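Local coordinates for protein pyruvate kinase 1 (Trypanosoma brucei brucei, PDB 4KCT) that catalyses the transfer of a phosphoryl group from phosphoenolpyruvate to ADP, making pyruvate and ATP, and also has an intrinsic decarboxylase activity, at residues K39-S47 and Y339-M347; S437-A445 and K456-F464. All coordinates share one frame; numbering follows the deposited sequence.

Contact 1 of 2, residues K39-S47 and Y339-M347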
loop_
_atom_site.group_PDB
_atom_site.type_symbol
_atom_site.label_atom_id
_atom_site.label_comp_id
_atom_site.label_asym_id
_atom_site.label_seq_id
_atom_site.Cartn_x
_atom_site.Cartn_y
_atom_site.Cartn_z
ATOM N N LYS A 39 32.724 29.430 20.423
ATOM C CA LYS A 39 31.625 30.310 20.025
ATOM C C LYS A 39 31.370 30.220 18.530
ATOM O O LYS A 39 30.222 30.084 18.096
ATOM C CB LYS A 39 31.897 31.767 20.431
ATOM C CG LYS A 39 31.629 32.028 21.911
ATOM C CD LYS A 39 31.509 33.527 22.209
ATOM C CE LYS A 39 32.715 34.272 21.724
ATOM N NZ LYS A 39 32.600 35.744 22.018
ATOM N N ASN A 40 32.440 30.259 17.738
ATOM C CA ASN A 40 32.298 30.096 16.312
ATOM C C ASN A 40 31.714 28.737 15.920
ATOM O O ASN A 40 30.943 28.638 14.960
ATOM C CB ASN A 40 33.627 30.333 15.611
ATOM C CG ASN A 40 34.016 31.802 15.596
ATOM O OD1 ASN A 40 33.165 32.666 15.663
ATOM N ND2 ASN A 40 35.304 32.073 15.528
ATOM N N LEU A 41 32.162 27.680 16.585
ATOM C CA LEU A 41 31.597 26.355 16.344
ATOM C C LEU A 41 30.092 26.351 16.612
ATOM O O LEU A 41 29.326 25.735 15.876
ATOM C CB LEU A 41 32.267 25.315 17.230
ATOM C CG LEU A 41 33.419 24.458 16.706
ATOM C CD1 LEU A 41 33.519 23.143 17.493
ATOM C CD2 LEU A 41 33.326 24.178 15.207
ATOM N N MET A 42 29.687 26.952 17.726
ATOM C CA MET A 42 28.273 27.025 18.083
ATOM C C MET A 42 27.489 27.829 17.039
ATOM O O MET A 42 26.439 27.391 16.562
ATOM C CB MET A 42 28.117 27.658 19.461
ATOM C CG MET A 42 28.563 26.725 20.572
ATOM S SD MET A 42 28.763 27.578 22.145
ATOM C CE MET A 42 29.563 26.264 23.088
ATOM N N LYS A 43 28.024 28.974 16.639
ATOM C CA LYS A 43 27.364 29.761 15.595
ATOM C C LYS A 43 27.289 28.984 14.310
ATOM O O LYS A 43 26.349 29.119 13.561
ATOM C CB LYS A 43 28.098 31.077 15.357
ATOM C CG LYS A 43 27.914 32.068 16.485
ATOM C CD LYS A 43 28.960 33.170 16.368
ATOM C CE LYS A 43 28.597 34.366 17.205
ATOM N NZ LYS A 43 29.540 35.477 16.891
ATOM N N SER A 44 28.278 28.141 14.064
ATOM C CA SER A 44 28.307 27.367 12.822
ATOM C C SER A 44 27.302 26.207 12.823
ATOM O O SER A 44 26.928 25.697 11.745
ATOM C CB SER A 44 29.718 26.835 12.549
ATOM O OG SER A 44 30.632 27.901 12.332
ATOM N N GLY A 45 26.921 25.748 14.017
ATOM C CA GLY A 45 25.890 24.705 14.145
ATOM C C GLY A 45 26.181 23.533 15.074
ATOM O O GLY A 45 25.402 22.565 15.132
ATOM N N MET A 46 27.209 23.644 15.908
ATOM C CA MET A 46 27.453 22.586 16.893
ATOM C C MET A 46 26.332 22.593 17.935
ATOM O O MET A 46 26.038 23.642 18.496
ATOM C CB MET A 46 28.769 22.809 17.621
ATOM C CG MET A 46 28.959 21.801 18.749
ATOM S SD MET A 46 30.529 21.947 19.681
ATOM C CE MET A 46 30.320 23.525 20.504
ATOM N N SER A 47 25.721 21.435 18.188
ATOM C CA SER A 47 24.754 21.282 19.296
ATOM C C SER A 47 25.330 20.557 20.505
ATOM O O SER A 47 24.807 20.694 21.609
ATOM C CB SER A 47 23.498 20.532 18.823
ATOM O OG SER A 47 22.740 21.368 17.960
ATOM N N TYR A 339 39.928 23.588 9.141
ATOM C CA TYR A 339 38.735 24.322 8.758
ATOM C C TYR A 339 37.520 23.935 9.620
ATOM O O TYR A 339 36.474 23.569 9.075
ATOM C CB TYR A 339 38.396 24.084 7.265
ATOM C CG TYR A 339 39.510 24.454 6.309
ATOM C CD1 TYR A 339 39.725 25.784 5.945
ATOM C CD2 TYR A 339 40.330 23.474 5.751
ATOM C CE1 TYR A 339 40.754 26.133 5.076
ATOM C CE2 TYR A 339 41.345 23.811 4.871
ATOM C CZ TYR A 339 41.555 25.144 4.550
ATOM O OH TYR A 339 42.554 25.483 3.680
ATOM N N PRO A 340 37.638 24.083 10.955
ATOM C CA PRO A 340 36.597 23.562 11.852
ATOM C C PRO A 340 35.240 24.263 11.675
ATOM O O PRO A 340 34.217 23.591 11.634
ATOM C CB PRO A 340 37.167 23.818 13.267
ATOM C CG PRO A 340 38.273 24.814 13.069
ATOM C CD PRO A 340 38.833 24.516 11.696
ATOM N N ASN A 341 35.234 25.577 11.448
ATOM C CA ASN A 341 33.951 26.279 11.207
ATOM C C ASN A 341 33.338 25.917 9.856
ATOM O O ASN A 341 32.140 25.680 9.763
ATOM C CB ASN A 341 34.107 27.794 11.323
ATOM C CG ASN A 341 34.571 28.217 12.697
ATOM O OD1 ASN A 341 34.173 27.625 13.691
ATOM N ND2 ASN A 341 35.548 29.138 12.748
ATOM N N GLU A 342 34.165 25.843 8.816
ATOM C CA GLU A 342 33.653 25.593 7.468
ATOM C C GLU A 342 33.079 24.153 7.384
ATOM O O GLU A 342 32.138 23.915 6.640
ATOM C CB GLU A 342 34.753 25.759 6.409
ATOM C CG GLU A 342 35.202 27.209 6.194
ATOM C CD GLU A 342 36.241 27.664 7.217
ATOM O OE1 GLU A 342 36.648 26.872 8.085
ATOM O OE2 GLU A 342 36.594 28.859 7.208
ATOM N N VAL A 343 33.737 23.198 8.039
ATOM C CA VAL A 343 33.254 21.811 8.002
ATOM C C VAL A 343 31.877 21.686 8.681
ATOM O O VAL A 343 30.955 21.086 8.117
ATOM C CB VAL A 343 34.289 20.771 8.537
ATOM C CG1 VAL A 343 34.518 20.922 10.022
ATOM C CG2 VAL A 343 33.814 19.346 8.247
ATOM N N VAL A 344 31.695 22.387 9.798
ATOM C CA VAL A 344 30.394 22.382 10.476
ATOM C C VAL A 344 29.329 23.078 9.625
ATOM O O VAL A 344 28.209 22.595 9.502
ATOM C CB VAL A 344 30.471 23.010 11.869
ATOM C CG1 VAL A 344 29.060 23.235 12.433
ATOM C CG2 VAL A 344 31.323 22.118 12.805
ATOM N N GLN A 345 29.702 24.190 9.002
ATOM C CA GLN A 345 28.786 24.890 8.107
ATOM C C GLN A 345 28.362 24.040 6.901
ATOM O O GLN A 345 27.185 24.013 6.555
ATOM C CB GLN A 345 29.392 26.236 7.650
ATOM C CG GLN A 345 29.468 27.272 8.786
ATOM C CD GLN A 345 30.453 28.401 8.477
ATOM O OE1 GLN A 345 30.831 28.591 7.336
ATOM N NE2 GLN A 345 30.934 29.082 9.514
ATOM N N TYR A 346 29.311 23.324 6.277
ATOM C CA TYR A 346 28.953 22.377 5.196
ATOM C C TYR A 346 28.022 21.309 5.722
ATOM O O TYR A 346 27.045 20.952 5.060
ATOM C CB TYR A 346 30.187 21.701 4.594
ATOM C CG TYR A 346 30.665 22.315 3.319
ATOM C CD1 TYR A 346 29.961 22.142 2.139
ATOM C CD2 TYR A 346 31.813 23.114 3.295
ATOM C CE1 TYR A 346 30.392 22.728 0.963
ATOM C CE2 TYR A 346 32.234 23.720 2.132
ATOM C CZ TYR A 346 31.550 23.483 0.960
ATOM O OH TYR A 346 31.964 24.090 -0.196
ATOM N N MET A 347 28.377 20.731 6.872
ATOM C CA MET A 347 27.578 19.638 7.436
ATOM C C MET A 347 26.129 20.089 7.665
ATOM O O MET A 347 25.188 19.403 7.274
ATOM C CB MET A 347 28.163 19.153 8.766
ATOM C CG MET A 347 27.455 17.884 9.244
ATOM S SD MET A 347 28.409 17.014 10.531
ATOM C CE MET A 347 28.990 15.573 9.605
HETATM O O HOH W 1 37.191 30.026 15.414
#
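The side-chain amides of Asn-40 and Asn-341 meet with their planes 89° apart. Asn-40 presents its CB rather than its polar end, and OD1 of Asn-341 lies 3.4 Å from that carbon. The two amides make no direct hydrogen bond; instead ND2 of each donates to one water, at 2.8 Å from Asn-40 and 3.3 Å from Asn-341, so the water bridges the two helices. The third flat group, the amide of Gln-345, uses NE2 to donate to OG of Ser-44 at 3.1 Å, with the hydroxyl lying slightly out of the amide plane. An extended chain beyond CG carries this amide across to helix 39-44.

Ser-44 works in both directions. With OG placed anti to its carbonyl carbon, beside its own backbone N (chi1 -64°), the hydroxyl donates back to Asn-40 O at 2.7 Å while accepting from Gln-345. Asn-40 O thus receives two donors of Ser-44, N and OG, which come from opposite faces of its plane.

The closed eight-stranded barrel of this TIM-barrel domain explains why these helices are neighbours: helix 35-44 follows the first strand and helix 340-356 the last, and the two segments run nearly parallel, their axes 8.8 Å apart and crossing at -15°. Toward the barrel wall the contact turns apolar. Leu-41 CD2 and Val-344 CG2 touch at 3.7 Å, their side chains crossing at about a right angle, and both residues also rest on Cys-26 of strand 23-27. The other branch, CG1 of Val-344, packs 3.3 Å from Ser-44 O, next to the Schellman motif in which Gly-45, at positive phi, ends the helix and turns the chain into strand 46-52.

Contact 2 of 2, residues S437-A445 and K456-F464. With FDP (2,6-di-O-phosphono-beta-D-fructofuranose), chain F.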
loop_
_atom_site.group_PDB
_atom_site.type_symbol
_atom_site.label_atom_id
_atom_site.label_comp_id
_atom_site.label_asym_id
_atom_site.label_seq_id
_atom_site.Cartn_x
_atom_site.Cartn_y
_atom_site.Cartn_z
ATOM N N SER A 437 14.945 17.845 15.534
ATOM C CA SER A 437 13.851 18.884 15.471
ATOM C C SER A 437 13.655 19.740 16.720
ATOM O O SER A 437 12.982 20.756 16.659
ATOM C CB SER A 437 12.496 18.258 15.113
ATOM O OG SER A 437 12.622 17.436 13.983
ATOM N N VAL A 438 14.133 19.269 17.867
ATOM C CA VAL A 438 13.772 19.883 19.149
ATOM C C VAL A 438 14.608 21.118 19.389
ATOM O O VAL A 438 15.807 21.137 19.056
ATOM C CB VAL A 438 13.942 18.899 20.339
ATOM C CG1 VAL A 438 13.677 19.611 21.656
ATOM C CG2 VAL A 438 12.962 17.744 20.182
ATOM N N VAL A 439 13.933 22.196 19.792
ATOM C CA VAL A 439 14.597 23.421 20.219
ATOM C C VAL A 439 14.058 23.752 21.614
ATOM O O VAL A 439 12.845 23.809 21.806
ATOM C CB VAL A 439 14.271 24.587 19.251
ATOM C CG1 VAL A 439 14.931 25.878 19.728
ATOM C CG2 VAL A 439 14.755 24.250 17.839
ATOM N N SER A 440 14.953 23.896 22.593
ATOM C CA SER A 440 14.542 23.981 24.002
ATOM C C SER A 440 14.531 25.391 24.553
ATOM O O SER A 440 15.348 26.239 24.150
ATOM C CB SER A 440 15.444 23.108 24.860
ATOM O OG SER A 440 15.209 21.743 24.557
ATOM N N VAL A 441 13.566 25.660 25.433
ATOM C CA VAL A 441 13.507 26.916 26.164
ATOM C C VAL A 441 13.352 26.586 27.630
ATOM O O VAL A 441 12.521 25.755 27.996
ATOM C CB VAL A 441 12.278 27.769 25.755
ATOM C CG1 VAL A 441 12.430 29.184 26.294
ATOM C CG2 VAL A 441 12.141 27.801 24.259
ATOM N N PHE A 442 14.126 27.252 28.474
ATOM C CA PHE A 442 14.103 26.959 29.892
ATOM C C PHE A 442 13.046 27.800 30.618
ATOM O O PHE A 442 13.026 29.029 30.496
ATOM C CB PHE A 442 15.480 27.223 30.483
ATOM C CG PHE A 442 15.552 27.029 31.972
ATOM C CD1 PHE A 442 15.248 25.800 32.540
ATOM C CD2 PHE A 442 15.954 28.077 32.802
ATOM C CE1 PHE A 442 15.381 25.604 33.918
ATOM C CE2 PHE A 442 16.092 27.892 34.163
ATOM C CZ PHE A 442 15.785 26.660 34.729
ATOM N N TYR A 443 12.188 27.138 31.386
ATOM C CA TYR A 443 11.265 27.818 32.303
ATOM C C TYR A 443 11.780 27.686 33.720
ATOM O O TYR A 443 11.882 26.578 34.248
ATOM C CB TYR A 443 9.852 27.209 32.226
ATOM C CG TYR A 443 8.854 27.830 33.242
ATOM C CD1 TYR A 443 8.272 29.084 33.002
ATOM C CD2 TYR A 443 8.502 27.160 34.410
ATOM C CE1 TYR A 443 7.409 29.679 33.926
ATOM C CE2 TYR A 443 7.625 27.747 35.346
ATOM C CZ TYR A 443 7.059 28.997 35.065
ATOM O OH TYR A 443 6.178 29.586 35.943
ATOM N N ASP A 444 12.090 28.823 34.340
ATOM C CA ASP A 444 12.633 28.833 35.694
ATOM C C ASP A 444 11.529 28.857 36.761
ATOM O O ASP A 444 11.041 29.921 37.132
ATOM C CB ASP A 444 13.548 30.038 35.867
ATOM C CG ASP A 444 14.391 29.954 37.132
ATOM O OD1 ASP A 444 13.973 29.271 38.092
ATOM O OD2 ASP A 444 15.487 30.536 37.140
ATOM N N ALA A 445 11.155 27.684 37.261
ATOM C CA ALA A 445 9.969 27.572 38.114
ATOM C C ALA A 445 10.230 28.157 39.505
ATOM O O ALA A 445 9.330 28.729 40.121
ATOM C CB ALA A 445 9.513 26.127 38.218
ATOM N N LYS A 456 1.851 29.726 31.906
ATOM C CA LYS A 456 3.102 30.482 31.826
ATOM C C LYS A 456 4.070 29.798 30.866
ATOM O O LYS A 456 4.743 30.450 30.066
ATOM C CB LYS A 456 3.750 30.629 33.210
ATOM C CG LYS A 456 2.994 31.581 34.133
ATOM C CD LYS A 456 3.476 31.456 35.569
ATOM C CE LYS A 456 2.768 32.451 36.468
ATOM N NZ LYS A 456 3.476 32.515 37.772
ATOM N N ARG A 457 4.174 28.483 30.977
ATOM C CA ARG A 457 5.049 27.761 30.091
ATOM C C ARG A 457 4.604 27.813 28.649
ATOM O O ARG A 457 5.430 27.939 27.747
ATOM C CB ARG A 457 5.259 26.323 30.572
ATOM C CG ARG A 457 6.249 26.256 31.722
ATOM C CD ARG A 457 6.284 24.875 32.335
ATOM N NE ARG A 457 5.010 24.506 32.937
ATOM C CZ ARG A 457 4.698 23.258 33.268
ATOM N NH1 ARG A 457 5.528 22.260 32.936
ATOM N NH2 ARG A 457 3.554 22.991 33.906
ATOM N N VAL A 458 3.296 27.722 28.413
ATOM C CA VAL A 458 2.806 27.796 27.044
ATOM C C VAL A 458 3.072 29.158 26.453
ATOM O O VAL A 458 3.495 29.267 25.308
ATOM C CB VAL A 458 1.311 27.427 26.932
ATOM C CG1 VAL A 458 0.763 27.808 25.557
ATOM C CG2 VAL A 458 1.119 25.927 27.188
ATOM N N LYS A 459 2.802 30.203 27.228
ATOM C CA LYS A 459 3.139 31.559 26.805
ATOM C C LYS A 459 4.625 31.715 26.455
ATOM O O LYS A 459 4.960 32.288 25.426
ATOM C CB LYS A 459 2.713 32.589 27.863
ATOM C CG LYS A 459 3.035 34.042 27.503
ATOM C CD LYS A 459 2.290 35.008 28.428
ATOM C CE LYS A 459 2.929 36.393 28.441
ATOM N NZ LYS A 459 3.440 36.803 27.098
ATOM N N LEU A 460 5.511 31.192 27.302
ATOM C CA LEU A 460 6.947 31.283 27.044
ATOM C C LEU A 460 7.277 30.628 25.706
ATOM O O LEU A 460 7.996 31.206 24.857
ATOM C CB LEU A 460 7.729 30.594 28.176
ATOM C CG LEU A 460 9.259 30.685 28.192
ATOM C CD1 LEU A 460 9.718 32.134 28.390
ATOM C CD2 LEU A 460 9.806 29.796 29.315
ATOM N N GLY A 461 6.714 29.433 25.495
ATOM C CA GLY A 461 6.932 28.683 24.263
ATOM C C GLY A 461 6.421 29.389 23.023
ATOM O O GLY A 461 7.097 29.408 21.987
ATOM N N LEU A 462 5.223 29.950 23.109
ATOM C CA LEU A 462 4.639 30.669 21.961
ATOM C C LEU A 462 5.371 31.994 21.674
ATOM O O LEU A 462 5.559 32.379 20.513
ATOM C CB LEU A 462 3.144 30.919 22.196
ATOM C CG LEU A 462 2.259 29.653 22.202
ATOM C CD1 LEU A 462 0.788 29.980 22.482
ATOM C CD2 LEU A 462 2.405 28.842 20.920
ATOM N N ASP A 463 5.820 32.664 22.725
ATOM C CA ASP A 463 6.640 33.880 22.562
ATOM C C ASP A 463 7.966 33.537 21.922
ATOM O O ASP A 463 8.454 34.258 21.042
ATOM C CB ASP A 463 6.894 34.547 23.909
ATOM C CG ASP A 463 5.683 35.327 24.417
ATOM O OD1 ASP A 463 4.709 35.518 23.646
ATOM O OD2 ASP A 463 5.648 35.624 25.622
ATOM N N PHE A 464 8.538 32.413 22.341
ATOM C CA PHE A 464 9.777 31.942 21.755
ATOM C C PHE A 464 9.612 31.619 20.274
ATOM O O PHE A 464 10.436 32.023 19.457
ATOM C CB PHE A 464 10.322 30.749 22.538
ATOM C CG PHE A 464 11.613 30.210 22.011
ATOM C CD1 PHE A 464 12.837 30.730 22.456
ATOM C CD2 PHE A 464 11.623 29.079 21.201
ATOM C CE1 PHE A 464 14.046 30.154 22.060
ATOM C CE2 PHE A 464 12.824 28.513 20.786
ATOM C CZ PHE A 464 14.040 29.059 21.209
HETATM P P1 FDP F . 3.735 19.236 34.315
HETATM O O1P FDP F . 2.738 20.148 33.632
HETATM O O2P FDP F . 5.096 19.874 34.431
HETATM O O3P FDP F . 3.227 18.556 35.576
HETATM O O1 FDP F . 2.588 16.068 34.856
HETATM C C1 FDP F . 2.002 16.661 33.694
HETATM C C2 FDP F . 3.115 17.024 32.718
HETATM O O2 FDP F . 4.027 18.018 33.263
HETATM C C3 FDP F . 2.587 17.492 31.365
HETATM O O3 FDP F . 2.082 18.823 31.420
HETATM C C4 FDP F . 3.856 17.416 30.533
HETATM O O4 FDP F . 3.609 17.457 29.117
HETATM C C5 FDP F . 4.416 16.075 30.985
HETATM O O5 FDP F . 3.889 15.864 32.346
HETATM C C6 FDP F . 5.939 16.092 30.984
HETATM O O6 FDP F . 6.392 14.742 31.107
HETATM P P2 FDP F . 7.945 14.403 30.796
HETATM O O4P FDP F . 8.112 14.677 29.292
HETATM O O5P FDP F . 8.696 15.349 31.680
HETATM O O6P FDP F . 8.086 12.942 31.148
#
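Val-441 sets CG2 over the centre of the Phe-464 ring in a CH-pi contact, 3.3 Å from its centroid and only 11° off the normal, while Val-439 brings CG1 to the ring edge. In Phe-464, CG anti to the backbone N (chi1 -179°) carries the ring toward the strand, and chi2 of 88° turns its face to Val-441. Further along, in a second CH-pi contact, Arg-457 lays CG over a face of the Tyr-443 ring, 3.7 Å from the centroid and displaced toward the rim.

Apolar contacts occupy the interval between these rings. Leu-460 approaches Val-441 CG1 with its CG at 4.0 Å and puts CD2 near the plane of the Tyr-443 ring, at its edge.

No hydrogen bond joins the two segments, and the polar work goes to the effector, a fructose bisphosphate. Arg-457 grips one phosphate with both terminal nitrogens: NH1 bonds to FDP O2P at 2.8 Å and NH2 to FDP O1P at 3.0 Å, with P1 in the guanidinium plane. Its NE is engaged by Asp-451 in a salt bridge, which helps fix the rotation of the group, and Lys-454 supplies a further bond to the ligand. Beside the phenol oxygen runs the aliphatic chain of Lys-456, whose CD comes within 3.3 Å of Tyr-443 OH; the polar ends of the two residues are bound separately, Tyr-443 OH to Gly-449 O and Lys-456 NZ to Ser-448 O.

The strand is the outermost of its mixed sheet within the chain, paired with strand 419-423. Helix 455-467 covers the sheet on the side of Val-439, Val-441 and Tyr-443, whereas Ser-440 and Phe-442 point away from it and rest on helix 426-431.

Contact 1 and contact 2 follow one another along the chain, the first closing before the second opens, and their centres lie 25 Å apart. They share no helix, strand or sheet: residues 39-47 and 339-347 join the first and last helical regions of the closed barrel, whereas residues 437-445 and 456-464 belong to the alpha/beta domain and its mixed sheet. Their nearest atoms are about 7 Å apart. Arg-23, on the first barrel strand, links the regions, touching Ser-47 and bonding to Val-438 O. One joins the ends of the barrel that holds the pyruvate site, the other helps hold the effector, so any influence on catalysis must cross domains, as in allosteric pyruvate kinases.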